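Local coordinates for protein eukaryotic translation initiation factor 4 gamma 2 (Homo sapiens, PDB 4IUL) that probably acts in translation initiation and interacts with eIF4A, using a MIF4G domain built of HEAT-type helical repeats, at residues A[64-67]-A[68-72]; A[117-120]-A[121-124]; A[145-148]-A[149-153]; A[223-226]-A[227-231]; A[235-238]-A[239-242]. All coordinates share one frame; numbering follows the deposited sequence.

Contact 1. Residues A[64-67]-A[68-72]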
loop_
_atom_site.group_PDB
_atom_site.type_symbol
_atom_site.label_atom_id
_atom_site.label_comp_id
_atom_site.label_asym_id
_atom_site.label_seq_id
_atom_site.Cartn_x
_atom_site.Cartn_y
_atom_site.Cartn_z
ATOM N N VAL A 64 3.239 -6.089 -7.397
ATOM C CA VAL A 64 3.146 -6.072 -5.942
ATOM C C VAL A 64 4.371 -6.759 -5.327
ATOM O O VAL A 64 4.838 -6.367 -4.253
ATOM C CB VAL A 64 1.848 -6.745 -5.469
ATOM C CG1 VAL A 64 1.786 -6.753 -3.956
ATOM C CG2 VAL A 64 0.641 -5.979 -6.030
ATOM N N ASP A 65 4.884 -7.777 -6.019
ATOM C CA ASP A 65 6.090 -8.508 -5.597
ATOM C C ASP A 65 7.243 -7.498 -5.450
ATOM O O ASP A 65 7.886 -7.411 -4.404
ATOM C CB ASP A 65 6.491 -9.541 -6.668
ATOM C CG ASP A 65 6.123 -10.976 -6.295
ATOM O OD1 ASP A 65 5.382 -11.182 -5.301
ATOM O OD2 ASP A 65 6.580 -11.902 -7.019
ATOM N N LYS A 66 7.491 -6.744 -6.518
ATOM C CA LYS A 66 8.564 -5.748 -6.550
ATOM C C LYS A 66 8.350 -4.601 -5.555
ATOM O O LYS A 66 9.305 -4.146 -4.926
ATOM C CB LYS A 66 8.709 -5.178 -7.965
ATOM C CG LYS A 66 9.929 -4.289 -8.177
ATOM C CD LYS A 66 11.224 -5.075 -8.014
ATOM C CE LYS A 66 12.446 -4.230 -8.349
ATOM N NZ LYS A 66 13.702 -5.039 -8.335
ATOM N N ALA A 67 7.105 -4.147 -5.406
ATOM C CA ALA A 67 6.799 -3.056 -4.482
ATOM C C ALA A 67 7.215 -3.380 -3.051
ATOM O O ALA A 67 7.761 -2.525 -2.348
ATOM C CB ALA A 67 5.297 -2.714 -4.529
ATOM N N LEU A 68 6.958 -4.606 -2.605
ATOM C CA LEU A 68 7.350 -4.974 -1.253
ATOM C C LEU A 68 8.843 -5.274 -1.111
ATOM O O LEU A 68 9.342 -5.417 0.006
ATOM C CB LEU A 68 6.507 -6.141 -0.740
ATOM C CG LEU A 68 5.234 -5.657 -0.023
ATOM C CD1 LEU A 68 4.323 -4.939 -1.008
ATOM C CD2 LEU A 68 4.514 -6.827 0.605
ATOM N N GLU A 69 9.556 -5.359 -2.233
ATOM C CA GLU A 69 10.992 -5.595 -2.186
ATOM C C GLU A 69 11.705 -4.237 -2.126
ATOM O O GLU A 69 12.741 -4.106 -1.481
ATOM C CB GLU A 69 11.467 -6.385 -3.417
ATOM C CG GLU A 69 10.716 -7.700 -3.630
ATOM C CD GLU A 69 11.249 -8.531 -4.788
ATOM O OE1 GLU A 69 11.610 -7.969 -5.843
ATOM O OE2 GLU A 69 11.290 -9.765 -4.650
ATOM N N GLU A 70 11.134 -3.231 -2.786
ATOM C CA GLU A 70 11.709 -1.882 -2.806
ATOM C C GLU A 70 10.647 -0.819 -2.464
ATOM O O GLU A 70 10.290 0.007 -3.307
ATOM C CB GLU A 70 12.282 -1.581 -4.192
ATOM C CG GLU A 70 13.207 -2.644 -4.761
ATOM C CD GLU A 70 14.491 -2.816 -3.960
ATOM O OE1 GLU A 70 15.092 -1.789 -3.562
ATOM O OE2 GLU A 70 14.904 -3.978 -3.741
ATOM N N PRO A 71 10.140 -0.821 -1.218
ATOM C CA PRO A 71 9.118 0.148 -0.799
ATOM C C PRO A 71 9.467 1.615 -1.040
ATOM O O PRO A 71 8.581 2.475 -1.038
ATOM C CB PRO A 71 8.914 -0.179 0.682
ATOM C CG PRO A 71 10.226 -0.766 1.093
ATOM C CD PRO A 71 10.568 -1.649 -0.077
ATOM N N LYS A 72 10.750 1.899 -1.257
ATOM C CA LYS A 72 11.194 3.267 -1.512
ATOM C C LYS A 72 10.569 3.787 -2.794
ATOM O O LYS A 72 10.402 4.991 -2.969
ATOM C CB LYS A 72 12.722 3.331 -1.623
ATOM C CG LYS A 72 13.438 3.086 -0.304
ATOM C CD LYS A 72 14.957 3.071 -0.447
ATOM C CE LYS A 72 15.618 2.774 0.896
ATOM N NZ LYS A 72 17.104 2.679 0.806
#
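The flat carboxylate of Glu69 comes against the aliphatic chain of Lys66, its OE1 lying 3.6 Å from Lys66 CD. The two side chains cross at about a right angle. A second flat group, the peptide carbonyl of Lys66, takes two N-H groups from different directions. Glu69 N sits above the carbonyl plane, 67° out of it and 3.0 Å from Lys66 O. Glu70 N, also 3.0 Å from Lys66 O, approaches nearly along the C=O axis. The same oxygen therefore closes both a three-residue and a four-residue turn.

Lys66 has CG anti to the backbone N (chi1 -171°), and a bend at chi2 carries the chain across to Glu69 and Glu70. Its CE packs on Glu70 CG at 4.0 Å. The ammonium is near both carboxylates without forming a salt bridge to either; NZ bonds to Asn31 on another helix. Glu69 OE1 has its own salt bridge to Arg27. These two bonds tie this helix end to helix 13-31.

On the buried side, Leu68 N bonds to Val64 O at 3.2 Å, and Leu68 CD1 packs against Val64 CG1 at 4.3 Å. Ala67 O faces Pro71. The proline nitrogen has no hydrogen to offer, so the contact there is a CA-H...O approach, 3.4 Å from Pro71 CA to Ala67 O.

This is the pattern of a helix running out: mixed turn lengths, backbone angles that leave helical values at Glu70, then a proline opening a 3-10 segment. It lies at the end of helix 53-69 in the HEAT-type helical array of the MIF4G domain.

Contact 2. Residues A[117-120]-A[121-124]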
loop_
_atom_site.group_PDB
_atom_site.type_symbol
_atom_site.label_atom_id
_atom_site.label_comp_id
_atom_site.label_asym_id
_atom_site.label_seq_id
_atom_site.Cartn_x
_atom_site.Cartn_y
_atom_site.Cartn_z
ATOM N N GLN A 117 -5.435 -7.035 -0.667
ATOM C CA GLN A 117 -6.119 -7.557 0.502
ATOM C C GLN A 117 -5.365 -8.830 0.914
ATOM O O GLN A 117 -5.191 -9.105 2.108
ATOM C CB GLN A 117 -7.575 -7.887 0.157
ATOM C CG GLN A 117 -8.403 -8.403 1.334
ATOM C CD GLN A 117 -8.313 -7.497 2.552
ATOM O OE1 GLN A 117 -8.627 -6.307 2.483
ATOM N NE2 GLN A 117 -7.881 -8.061 3.678
ATOM N N ASP A 118 -4.905 -9.590 -0.082
ATOM C CA ASP A 118 -4.166 -10.830 0.165
ATOM C C ASP A 118 -2.798 -10.589 0.806
ATOM O O ASP A 118 -2.448 -11.236 1.796
ATOM C CB ASP A 118 -3.949 -11.618 -1.132
ATOM C CG ASP A 118 -5.245 -12.047 -1.792
ATOM O OD1 ASP A 118 -6.203 -12.411 -1.073
ATOM O OD2 ASP A 118 -5.294 -12.040 -3.043
ATOM N N GLU A 119 -2.006 -9.686 0.234
ATOM C CA GLU A 119 -0.695 -9.418 0.813
ATOM C C GLU A 119 -0.848 -8.932 2.251
ATOM O O GLU A 119 -0.092 -9.342 3.127
ATOM C CB GLU A 119 0.083 -8.379 -0.007
ATOM C CG GLU A 119 0.813 -8.941 -1.218
ATOM C CD GLU A 119 1.961 -9.877 -0.849
ATOM O OE1 GLU A 119 1.719 -10.872 -0.137
ATOM O OE2 GLU A 119 3.109 -9.625 -1.279
ATOM N N PHE A 120 -1.841 -8.082 2.502
ATOM C CA PHE A 120 -2.033 -7.568 3.853
ATOM C C PHE A 120 -2.293 -8.667 4.882
ATOM O O PHE A 120 -1.796 -8.587 6.006
ATOM C CB PHE A 120 -3.169 -6.542 3.916
ATOM C CG PHE A 120 -3.198 -5.762 5.206
ATOM C CD1 PHE A 120 -2.203 -4.827 5.489
ATOM C CD2 PHE A 120 -4.198 -5.975 6.145
ATOM C CE1 PHE A 120 -2.204 -4.117 6.684
ATOM C CE2 PHE A 120 -4.209 -5.270 7.347
ATOM C CZ PHE A 120 -3.210 -4.337 7.619
ATOM N N GLU A 121 -3.069 -9.681 4.510
ATOM C CA GLU A 121 -3.362 -10.780 5.432
ATOM C C GLU A 121 -2.133 -11.657 5.685
ATOM O O GLU A 121 -1.871 -12.050 6.821
ATOM C CB GLU A 121 -4.512 -11.641 4.898
ATOM C CG GLU A 121 -5.910 -11.038 5.072
ATOM C CD GLU A 121 -6.993 -11.799 4.292
ATOM O OE1 GLU A 121 -6.858 -13.031 4.091
ATOM O OE2 GLU A 121 -7.993 -11.163 3.890
ATOM N N ASN A 122 -1.370 -11.954 4.636
ATOM C CA ASN A 122 -0.180 -12.790 4.782
ATOM C C ASN A 122 0.942 -12.103 5.555
ATOM O O ASN A 122 1.628 -12.740 6.356
ATOM C CB ASN A 122 0.341 -13.232 3.411
ATOM C CG ASN A 122 -0.709 -13.983 2.604
ATOM O OD1 ASN A 122 -1.303 -14.953 3.081
ATOM N ND2 ASN A 122 -0.944 -13.535 1.376
ATOM N N ARG A 123 1.130 -10.809 5.319
ATOM C CA ARG A 123 2.179 -10.063 6.005
ATOM C C ARG A 123 1.838 -9.868 7.484
ATOM O O ARG A 123 2.735 -9.710 8.321
ATOM C CB ARG A 123 2.401 -8.714 5.320
ATOM C CG ARG A 123 2.867 -8.849 3.865
ATOM C CD ARG A 123 4.248 -9.490 3.769
ATOM N NE ARG A 123 4.633 -9.747 2.384
ATOM C CZ ARG A 123 5.825 -10.199 2.001
ATOM N NH1 ARG A 123 6.769 -10.445 2.903
ATOM N NH2 ARG A 123 6.072 -10.417 0.713
ATOM N N THR A 124 0.543 -9.888 7.796
ATOM C CA THR A 124 0.080 -9.747 9.169
ATOM C C THR A 124 0.360 -11.044 9.924
ATOM O O THR A 124 0.804 -11.021 11.071
ATOM C CB THR A 124 -1.432 -9.473 9.236
ATOM O OG1 THR A 124 -1.721 -8.205 8.634
ATOM C CG2 THR A 124 -1.899 -9.459 10.684
HETATM O O HOH W 1 5.365 -10.560 -2.387
HETATM O O HOH W 2 0.133 -12.656 -0.973
#
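This is a local contact one turn apart within helix 107-127 of the MIF4G helical domain, mostly at the surface, with Phe120 on the buried side. Three side-chain pairs four residues apart support it. Gln117 NE2 donates to Glu121 OE2 at 3.1 Å, meeting the carboxylate on its anti side. The Gln117 chain bends at chi2 (51°), turning the amide toward Glu121. With an alanine at this place, Glu121 OE2 would probably lose this donor and its carboxylate be freer to turn.

Glu119 and Arg123 lie side by side, with Glu119 OE2 at the guanidinium edge, 3.7 Å from Arg123 NH2, a long salt bridge. A water 2.7 Å from Glu119 OE2 donates to it and accepts weakly from Arg123 NH2. A second water links Glu119 OE1 to Asn122 ND2, weakly on the amide side.

Thr124 OG1 donates to Phe120 O at 2.7 Å and also lies over one face of the Phe120 ring, toward its rim. Thr124 N bonds to Phe120 O too. The Phe120 side chain packs on helices 141-163 and 170-181.

Arg123 NE is buried with no partner in the model. The guanidinium probably relies on the long Glu119 pair, the water and packing against Leu68.

Contact 3. Residues A[145-148]-A[149-153]; sequences RAIA and KIKML
Lys149 N bonds to Arg145 O at 2.9 Å, and Met152 N to Ala148 O at 3.1 Å. Lys151 N bonds to Ile147 O at the same 3.1 Å. Ile150 N is less well placed; it is shared weakly between Ala146 O and Ile147 O. These are the backbone bonds of a continuous helix.

Arg145 and Lys149 run side by side and point the same way. Arg145 NH1 touches Lys149 CD at 3.6 Å. Lys149 is bent at chi2 (74°), which lays its chain along the arginine. Their charged ends also come close, with Arg145 NH2 and Lys149 NZ 3.8 Å apart. The like charges probably disfavour this approach. Arg145 NH2 also has a long, weak ion pair with Asp131. Cut back to an alanine, Lys149 would no longer line the arginine, and the guanidinium is likely to be freer to shift.

Ile147 and Lys151 also lie side by side. The bends at chi2 and chi4 of Lys151 bring NZ back to Ile147 CG2, at 3.6 Å.

Arg145 and Lys149 pack on Val127 of helix 107-127, and Met152 reaches Phe120 of that helix. Leu153 touches helix 193-210, so this part of helix 141-163 contacts two other helices of the MIF4G domain.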
loop_
_atom_site.group_PDB
_atom_site.type_symbol
_atom_site.label_atom_id
_atom_site.label_comp_id
_atom_site.label_asym_id
_atom_site.label_seq_id
_atom_site.Cartn_x
_atom_site.Cartn_y
_atom_site.Cartn_z
ATOM N N ARG A 145 11.458 -11.959 13.177
ATOM C CA ARG A 145 10.347 -11.067 13.469
ATOM C C ARG A 145 10.654 -9.635 13.043
ATOM O O ARG A 145 9.783 -8.938 12.530
ATOM C CB ARG A 145 10.022 -11.094 14.965
ATOM C CG ARG A 145 8.735 -10.365 15.324
ATOM C CD ARG A 145 8.454 -10.412 16.819
ATOM N NE ARG A 145 7.090 -9.981 17.135
ATOM C CZ ARG A 145 6.614 -8.750 16.942
ATOM N NH1 ARG A 145 7.391 -7.800 16.430
ATOM N NH2 ARG A 145 5.354 -8.472 17.256
ATOM N N ALA A 146 11.894 -9.203 13.248
ATOM C CA ALA A 146 12.296 -7.846 12.891
ATOM C C ALA A 146 12.243 -7.605 11.386
ATOM O O ALA A 146 12.025 -6.479 10.933
ATOM C CB ALA A 146 13.694 -7.564 13.415
ATOM N N ILE A 147 12.447 -8.661 10.609
ATOM C CA ILE A 147 12.403 -8.536 9.161
ATOM C C ILE A 147 10.952 -8.469 8.686
ATOM O O ILE A 147 10.620 -7.689 7.792
ATOM C CB ILE A 147 13.134 -9.715 8.481
ATOM C CG1 ILE A 147 14.645 -9.548 8.655
ATOM C CG2 ILE A 147 12.776 -9.781 7.006
ATOM C CD1 ILE A 147 15.460 -10.691 8.097
ATOM N N ALA A 148 10.088 -9.279 9.292
ATOM C CA ALA A 148 8.675 -9.299 8.924
ATOM C C ALA A 148 8.013 -7.982 9.317
ATOM O O ALA A 148 7.058 -7.534 8.679
ATOM C CB ALA A 148 7.972 -10.459 9.609
ATOM N N LYS A 149 8.529 -7.368 10.377
ATOM C CA LYS A 149 8.006 -6.099 10.858
ATOM C C LYS A 149 8.331 -5.026 9.814
ATOM O O LYS A 149 7.565 -4.082 9.616
ATOM C CB LYS A 149 8.651 -5.747 12.199
ATOM C CG LYS A 149 7.841 -4.805 13.073
ATOM C CD LYS A 149 6.642 -5.510 13.708
ATOM C CE LYS A 149 5.899 -4.572 14.656
ATOM N NZ LYS A 149 4.742 -5.229 15.330
ATOM N N ILE A 150 9.465 -5.186 9.137
ATOM C CA ILE A 150 9.871 -4.235 8.108
ATOM C C ILE A 150 9.083 -4.442 6.806
ATOM O O ILE A 150 8.860 -3.496 6.052
ATOM C CB ILE A 150 11.380 -4.349 7.808
ATOM C CG1 ILE A 150 12.187 -4.053 9.072
ATOM C CG2 ILE A 150 11.770 -3.370 6.719
ATOM C CD1 ILE A 150 13.694 -4.213 8.898
ATOM N N LYS A 151 8.663 -5.677 6.540
ATOM C CA LYS A 151 7.885 -5.965 5.339
ATOM C C LYS A 151 6.484 -5.371 5.466
ATOM O O LYS A 151 5.939 -4.839 4.503
ATOM C CB LYS A 151 7.771 -7.477 5.107
ATOM C CG LYS A 151 9.061 -8.152 4.639
ATOM C CD LYS A 151 9.589 -7.512 3.359
ATOM C CE LYS A 151 10.826 -8.229 2.838
ATOM N NZ LYS A 151 11.936 -8.255 3.825
ATOM N N MET A 152 5.918 -5.467 6.665
ATOM C CA MET A 152 4.583 -4.952 6.945
ATOM C C MET A 152 4.514 -3.446 6.716
ATOM O O MET A 152 3.524 -2.939 6.183
ATOM C CB MET A 152 4.192 -5.270 8.390
ATOM C CG MET A 152 2.762 -4.898 8.762
ATOM S SD MET A 152 1.521 -5.958 7.964
ATOM C CE MET A 152 1.137 -4.992 6.483
ATOM N N LEU A 153 5.558 -2.725 7.115
ATOM C CA LEU A 153 5.568 -1.277 6.928
ATOM C C LEU A 153 5.658 -0.937 5.446
ATOM O O LEU A 153 5.015 0.003 4.976
ATOM C CB LEU A 153 6.729 -0.638 7.697
ATOM C CG LEU A 153 6.652 -0.878 9.209
ATOM C CD1 LEU A 153 7.736 -0.074 9.936
ATOM C CD2 LEU A 153 5.277 -0.472 9.701
#

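Contact 4. Residues A[223-226]-A[227-231]; sequences FARM and CSLML
Cys227 N bonds to Phe223 O at 3.1 Å, from above the carbonyl plane. Ser228 N bonds to Ala224 O, also at 3.1 Å and well aligned with the carbonyl. Further on the pattern tightens: Leu229 N reaches back only three residues, to Met226 O at 3.3 Å. It comes from above that carbonyl, 65° out of its plane. Met230 N adds a weak bond to the same oxygen.

One side-chain hydrogen bond crosses the contact. Ser228 OG donates to Arg225 O at 3.0 Å. Its chi1 of 64° puts the hydroxyl between the backbone N and the carbonyl carbon, where it can turn back to the last helical turn. Ser228 OG thus gives Arg225 O a side-chain donor at the helix end.

Apolar contact lies over a charged flat group. Leu229 CD1 sits above one face of the Arg225 guanidinium, 3.9 Å from its plane and toward the rim. Leu229 CD1 also touches Arg225 O at 3.5 Å. Arg225 NH2 also bonds to Leu181 O, which further restrains the group.

Within 223-226, away from the guanidinium, Met226 SD lies over the centre of the Phe223 ring, 3.8 Å above its plane, a Met-aromatic arrangement. The ring and the methionine both pack on helix 237-251.

The whole is the C-terminal end of helix 216-227, with Ser228 the first residue to leave helical angles. The chain then enters the loop that joins helix 216-227 to helix 237-251 in the MIF4G domain, an all-helical HEAT-type fold.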
loop_
_atom_site.group_PDB
_atom_site.type_symbol
_atom_site.label_atom_id
_atom_site.label_comp_id
_atom_site.label_asym_id
_atom_site.label_seq_id
_atom_site.Cartn_x
_atom_site.Cartn_y
_atom_site.Cartn_z
ATOM N N PHE A 223 -7.305 10.157 16.677
ATOM C CA PHE A 223 -6.556 11.325 17.110
ATOM C C PHE A 223 -6.537 11.580 18.618
ATOM O O PHE A 223 -5.693 12.334 19.109
ATOM C CB PHE A 223 -7.029 12.567 16.347
ATOM C CG PHE A 223 -6.481 12.649 14.950
ATOM C CD1 PHE A 223 -6.988 11.833 13.935
ATOM C CD2 PHE A 223 -5.414 13.496 14.658
ATOM C CE1 PHE A 223 -6.437 11.857 12.650
ATOM C CE2 PHE A 223 -4.854 13.528 13.381
ATOM C CZ PHE A 223 -5.368 12.705 12.371
ATOM N N ALA A 224 -7.457 10.962 19.353
ATOM C CA ALA A 224 -7.453 11.114 20.803
ATOM C C ALA A 224 -6.238 10.295 21.228
ATOM O O ALA A 224 -5.351 10.769 21.943
ATOM C CB ALA A 224 -8.718 10.530 21.404
ATOM N N ARG A 225 -6.205 9.060 20.746
ATOM C CA ARG A 225 -5.121 8.135 21.021
ATOM C C ARG A 225 -3.769 8.771 20.674
ATOM O O ARG A 225 -2.783 8.564 21.381
ATOM C CB ARG A 225 -5.355 6.858 20.211
ATOM C CG ARG A 225 -4.192 5.895 20.121
ATOM C CD ARG A 225 -3.846 5.263 21.449
ATOM N NE ARG A 225 -2.873 4.190 21.262
ATOM C CZ ARG A 225 -2.253 3.555 22.249
ATOM N NH1 ARG A 225 -2.497 3.883 23.512
ATOM N NH2 ARG A 225 -1.389 2.590 21.971
ATOM N N MET A 226 -3.736 9.558 19.598
ATOM C CA MET A 226 -2.513 10.224 19.152
ATOM C C MET A 226 -2.067 11.349 20.085
ATOM O O MET A 226 -0.866 11.538 20.304
ATOM C CB MET A 226 -2.694 10.786 17.734
ATOM C CG MET A 226 -2.609 9.741 16.616
ATOM S SD MET A 226 -3.260 10.301 15.016
ATOM C CE MET A 226 -1.904 11.282 14.361
ATOM N N CYS A 227 -3.030 12.099 20.620
ATOM C CA CYS A 227 -2.737 13.204 21.532
ATOM C C CYS A 227 -2.164 12.697 22.847
ATOM O O CYS A 227 -1.337 13.366 23.464
ATOM C CB CYS A 227 -4.003 14.019 21.827
ATOM S SG CYS A 227 -4.505 15.165 20.526
ATOM N N SER A 228 -2.605 11.516 23.272
ATOM C CA SER A 228 -2.130 10.937 24.524
ATOM C C SER A 228 -0.838 10.142 24.353
ATOM O O SER A 228 -0.546 9.254 25.154
ATOM C CB SER A 228 -3.207 10.032 25.132
ATOM O OG SER A 228 -3.477 8.925 24.292
ATOM N N LEU A 229 -0.074 10.463 23.310
ATOM C CA LEU A 229 1.192 9.790 23.029
ATOM C C LEU A 229 2.259 10.793 22.602
ATOM O O LEU A 229 3.456 10.494 22.648
ATOM C CB LEU A 229 1.030 8.747 21.912
ATOM C CG LEU A 229 0.144 7.511 22.105
ATOM C CD1 LEU A 229 0.161 6.685 20.827
ATOM C CD2 LEU A 229 0.634 6.679 23.277
ATOM N N MET A 230 1.831 11.979 22.178
ATOM C CA MET A 230 2.776 12.996 21.737
ATOM C C MET A 230 3.479 13.671 22.903
ATOM O O MET A 230 4.366 14.501 22.705
ATOM C CB MET A 230 2.078 14.050 20.874
ATOM C CG MET A 230 0.879 14.701 21.515
ATOM S SD MET A 230 0.217 16.005 20.464
ATOM C CE MET A 230 0.587 17.455 21.459
ATOM N N LEU A 231 3.080 13.314 24.119
ATOM C CA LEU A 231 3.689 13.873 25.318
ATOM C C LEU A 231 4.355 12.761 26.115
ATOM O O LEU A 231 4.744 12.952 27.270
ATOM C CB LEU A 231 2.638 14.577 26.180
ATOM C CG LEU A 231 2.526 16.102 26.059
ATOM C CD1 LEU A 231 2.390 16.522 24.604
ATOM C CD2 LEU A 231 1.332 16.572 26.868
#

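Contact 5. Residues A[235-238]-A[239-242]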
loop_
_atom_site.group_PDB
_atom_site.type_symbol
_atom_site.label_atom_id
_atom_site.label_comp_id
_atom_site.label_asym_id
_atom_site.label_seq_id
_atom_site.Cartn_x
_atom_site.Cartn_y
_atom_site.Cartn_z
ATOM N N LEU A 235 8.962 8.147 23.849
ATOM C CA LEU A 235 9.190 8.365 22.425
ATOM C C LEU A 235 10.199 9.467 22.137
ATOM O O LEU A 235 10.235 10.485 22.825
ATOM C CB LEU A 235 7.873 8.717 21.733
ATOM C CG LEU A 235 6.707 7.738 21.880
ATOM C CD1 LEU A 235 5.469 8.337 21.240
ATOM C CD2 LEU A 235 7.060 6.407 21.235
ATOM N N PRO A 236 11.033 9.276 21.102
ATOM C CA PRO A 236 12.047 10.259 20.710
ATOM C C PRO A 236 11.422 11.633 20.477
ATOM O O PRO A 236 10.202 11.755 20.377
ATOM C CB PRO A 236 12.622 9.658 19.431
ATOM C CG PRO A 236 12.556 8.199 19.710
ATOM C CD PRO A 236 11.175 8.041 20.310
ATOM N N ALA A 237 12.258 12.661 20.384
ATOM C CA ALA A 237 11.767 14.015 20.164
ATOM C C ALA A 237 11.093 14.128 18.804
ATOM O O ALA A 237 9.966 14.606 18.703
ATOM C CB ALA A 237 12.916 15.015 20.265
ATOM N N ARG A 238 11.790 13.682 17.763
ATOM C CA ARG A 238 11.269 13.732 16.399
ATOM C C ARG A 238 9.890 13.100 16.264
ATOM O O ARG A 238 9.019 13.647 15.594
ATOM C CB ARG A 238 12.232 13.035 15.431
ATOM C CG ARG A 238 11.676 12.872 14.012
ATOM C CD ARG A 238 12.733 12.371 13.021
ATOM N NE ARG A 238 12.618 10.949 12.691
ATOM C CZ ARG A 238 12.702 9.951 13.569
ATOM N NH1 ARG A 238 12.899 10.203 14.858
ATOM N NH2 ARG A 238 12.604 8.692 13.158
ATOM N N ILE A 239 9.699 11.947 16.899
ATOM C CA ILE A 239 8.427 11.238 16.826
ATOM C C ILE A 239 7.267 12.034 17.415
ATOM O O ILE A 239 6.245 12.223 16.756
ATOM C CB ILE A 239 8.511 9.866 17.534
ATOM C CG1 ILE A 239 9.524 8.971 16.813
ATOM C CG2 ILE A 239 7.139 9.204 17.567
ATOM C CD1 ILE A 239 9.199 8.698 15.350
ATOM N N ARG A 240 7.412 12.511 18.647
ATOM C CA ARG A 240 6.325 13.265 19.249
ATOM C C ARG A 240 6.117 14.636 18.607
ATOM O O ARG A 240 5.072 15.251 18.790
ATOM C CB ARG A 240 6.510 13.392 20.766
ATOM C CG ARG A 240 7.674 14.224 21.246
ATOM C CD ARG A 240 7.519 14.452 22.746
ATOM N NE ARG A 240 8.522 15.357 23.296
ATOM C CZ ARG A 240 9.778 15.013 23.561
ATOM N NH1 ARG A 240 10.193 13.775 23.327
ATOM N NH2 ARG A 240 10.616 15.908 24.065
ATOM N N PHE A 241 7.097 15.117 17.848
ATOM C CA PHE A 241 6.933 16.402 17.173
ATOM C C PHE A 241 6.193 16.152 15.860
ATOM O O PHE A 241 5.513 17.035 15.331
ATOM C CB PHE A 241 8.285 17.062 16.883
ATOM C CG PHE A 241 9.031 17.502 18.122
ATOM C CD1 PHE A 241 8.346 18.036 19.216
ATOM C CD2 PHE A 241 10.420 17.403 18.186
ATOM C CE1 PHE A 241 9.033 18.464 20.352
ATOM C CE2 PHE A 241 11.116 17.829 19.315
ATOM C CZ PHE A 241 10.421 18.360 20.402
ATOM N N LEU A 242 6.327 14.929 15.353
ATOM C CA LEU A 242 5.686 14.530 14.106
ATOM C C LEU A 242 4.203 14.285 14.375
ATOM O O LEU A 242 3.357 14.529 13.515
ATOM C CB LEU A 242 6.339 13.253 13.567
ATOM C CG LEU A 242 6.478 13.126 12.049
ATOM C CD1 LEU A 242 5.113 13.275 11.395
ATOM C CD2 LEU A 242 7.427 14.190 11.533
#
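Ile239 is the bump, and three residues before it shape the hollow. Its CG2 meets Leu235 CD1 at 4.1 Å, the side chains crossing at about a right angle. Its CG1 lies beside the proline ring, 4.0 Å from Pro236 CD. Its CD1 sits under one face of the Arg238 guanidinium, 4.0 Å from Arg238 NH1. The first torsion of Ile239 (chi1 -63°) points CG1 toward Pro236 and Arg238 and leaves CG2 for Leu235. A salt bridge from Arg238 NH2 to Glu197 probably steadies the guanidinium over the isoleucine.

This is the start of helix 237-251 in the MIF4G domain, with Pro236 at the N-cap. Pro236 O takes a long, weak bond from Arg240 N.

Arg240 reaches back over the helix start on an extended chain, its CG lying between backbone N and carbonyl carbon (chi1 67°). One face of its guanidinium covers Ala237 CA, 3.5 Å from Arg240 NH1. The edge of the group gives a weak bond from NH1 to Leu235 O, at 3.3 Å. The Ala237 methyl meets the Phe241 ring, 3.5 Å from CB to CE2, though that ring sits doubtfully close to Ala237 O. Leu235 and Leu242 both lean on helix 193-210.

All five contacts are local turns within or at the ends of helices; none is wholly core. Contacts 2 and 3 are surface contacts, while 1, 4 and 5 are partly buried. Contacts 1, 2 and 3 meet as neighbours: Leu68 CD2 is 3.4 Å from Arg123 NE, and Phe120 CE1 is 3.5 Å from Met152 CE. Contacts 4 and 5 form a second pair, where Leu229 O packs on Leu235 CD1. The two groups do not touch. Mid-helix contacts 2 and 3 keep mainly four-residue spacing and differ in charge: 2 pairs opposites, 3 sets like charges together. Contacts 1 and 4 are C-terminal ends with shorter turns; 5 opens a helix.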